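Local coordinates for AAA family ATPase (Sulfolobus acidocaldarius, PDB 2W2U), which belongs to an archaeal cell division machinery with ESCRT-III-like partners, probably as its ATP-hydrolysing component, and is represented here by its MIT domain, at residues A[15-19]-A[48-52]. Numbering follows the deposited sequence.
Sequences LEEMA and VLAQL
Residues 15-19 and 48-52 are each about one turn of regular α-helix, with backbone bonds A19 N to L15 O (2.9 Å) and L52 N to V48 O (3.0 Å). They run nearly antiparallel, their axes at 155° (signed crossing -155°) and 9.3 Å apart at closest approach; A19 CA faces V48 CA at 5.6 Å. V48, chi1 t, points into the interface: its CG1 lies 3.2 Å from L15 O, 4.0 Å from L15 CD2 and 3.8 Å from A19 CB, while its CG2 meets M18 SD at 3.9 Å. The small A19 lets the backbones come closest here. L49 leaves its helix sideways, and its mt rotamer brings CD2 to 4.0 Å from A19 CB; the same side chain packs on Y65, I69 and Y72 of helix 62-81 and touches the bound peptide. This is the antiparallel pairing of helices 11-31 and 35-55 in the three-helix bundle of an MIT domain, the module that binds ESCRT-III tails. Q51, at the exposed margin, lays its CG 4.1 Å from CD1 of L15 (rotamer mt). One turn after V48, L52, also mt, sets CD2 3.7 Å from L15 CB and CD1 3.7 Å from E16 CG. Beyond that methylene, the E16 carboxylate turns to the third helix and the ligand, its OE2 hydrogen-bonding Y65 OH and forming a salt bridge with a basic side chain of the peptide.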
loop_
_atom_site.group_PDB
_atom_site.type_symbol
_atom_site.label_atom_id
_atom_site.label_comp_id
_atom_site.label_asym_id
_atom_site.label_seq_id
_atom_site.Cartn_x
_atom_site.Cartn_y
_atom_site.Cartn_z
ATOM N N LEU A 15 3.439 5.205 10.559
ATOM C CA LEU A 15 2.480 5.037 9.463
ATOM C C LEU A 15 3.045 4.184 8.326
ATOM O O LEU A 15 2.338 3.358 7.756
ATOM C CB LEU A 15 1.988 6.391 8.935
ATOM C CG LEU A 15 1.039 7.202 9.833
ATOM C CD1 LEU A 15 0.959 8.631 9.346
ATOM C CD2 LEU A 15 -0.367 6.580 9.915
ATOM N N GLU A 16 4.321 4.379 8.005
ATOM C CA GLU A 16 4.986 3.554 6.995
ATOM C C GLU A 16 4.906 2.057 7.319
ATOM O O GLU A 16 4.607 1.249 6.442
ATOM C CB GLU A 16 6.434 4.009 6.774
ATOM C CG GLU A 16 6.518 5.300 5.962
ATOM C CD GLU A 16 7.900 5.928 5.928
ATOM O OE1 GLU A 16 8.805 5.479 6.663
ATOM O OE2 GLU A 16 8.081 6.883 5.143
ATOM N N GLU A 17 5.159 1.705 8.578
ATOM C CA GLU A 17 5.045 0.318 9.045
ATOM C C GLU A 17 3.603 -0.217 8.965
ATOM O O GLU A 17 3.381 -1.378 8.587
ATOM C CB GLU A 17 5.622 0.187 10.468
ATOM C CG GLU A 17 5.090 -0.991 11.310
ATOM C CD GLU A 17 5.412 -2.382 10.750
ATOM O OE1 GLU A 17 6.390 -2.539 9.976
ATOM O OE2 GLU A 17 4.667 -3.327 11.098
ATOM N N MET A 18 2.643 0.634 9.327
ATOM C CA MET A 18 1.215 0.324 9.223
ATOM C C MET A 18 0.819 0.006 7.783
ATOM O O MET A 18 0.166 -0.999 7.526
ATOM C CB MET A 18 0.380 1.494 9.755
ATOM C CG MET A 18 -1.120 1.216 9.912
ATOM S SD MET A 18 -2.029 2.671 10.509
ATOM C CE MET A 18 -1.132 3.050 12.005
ATOM N N ALA A 19 1.213 0.875 6.856
ATOM C CA ALA A 19 1.006 0.659 5.423
ATOM C C ALA A 19 1.655 -0.640 4.944
ATOM O O ALA A 19 1.039 -1.402 4.197
ATOM C CB ALA A 19 1.538 1.851 4.625
ATOM N N VAL A 48 -3.573 4.631 4.297
ATOM C CA VAL A 48 -2.410 5.034 5.112
ATOM C C VAL A 48 -1.383 5.790 4.258
ATOM O O VAL A 48 -0.815 6.789 4.702
ATOM C CB VAL A 48 -1.732 3.836 5.833
ATOM C CG1 VAL A 48 -0.556 4.309 6.677
ATOM C CG2 VAL A 48 -2.740 3.085 6.718
ATOM N N LEU A 49 -1.162 5.311 3.033
ATOM C CA LEU A 49 -0.227 5.956 2.107
ATOM C C LEU A 49 -0.715 7.343 1.669
ATOM O O LEU A 49 0.089 8.258 1.497
ATOM C CB LEU A 49 0.077 5.055 0.898
ATOM C CG LEU A 49 0.925 3.785 1.115
ATOM C CD1 LEU A 49 0.873 2.851 -0.104
ATOM C CD2 LEU A 49 2.375 4.108 1.476
ATOM N N ALA A 50 -2.031 7.499 1.517
ATOM C CA ALA A 50 -2.618 8.808 1.228
ATOM C C ALA A 50 -2.406 9.779 2.391
ATOM O O ALA A 50 -2.125 10.958 2.176
ATOM C CB ALA A 50 -4.106 8.682 0.876
ATOM N N GLN A 51 -2.524 9.273 3.617
ATOM C CA GLN A 51 -2.280 10.072 4.815
ATOM C C GLN A 51 -0.821 10.551 4.892
ATOM O O GLN A 51 -0.558 11.717 5.223
ATOM C CB GLN A 51 -2.645 9.275 6.073
ATOM C CG GLN A 51 -2.398 10.018 7.385
ATOM C CD GLN A 51 -3.373 11.161 7.598
ATOM O OE1 GLN A 51 -4.585 10.961 7.570
ATOM N NE2 GLN A 51 -2.848 12.367 7.826
ATOM N N LEU A 52 0.107 9.636 4.596
ATOM C CA LEU A 52 1.540 9.944 4.513
ATOM C C LEU A 52 1.847 11.013 3.458
ATOM O O LEU A 52 2.615 11.938 3.717
ATOM C CB LEU A 52 2.361 8.670 4.268
ATOM C CG LEU A 52 2.667 7.756 5.468
ATOM C CD1 LEU A 52 3.078 6.371 5.011
ATOM C CD2 LEU A 52 3.740 8.344 6.385
#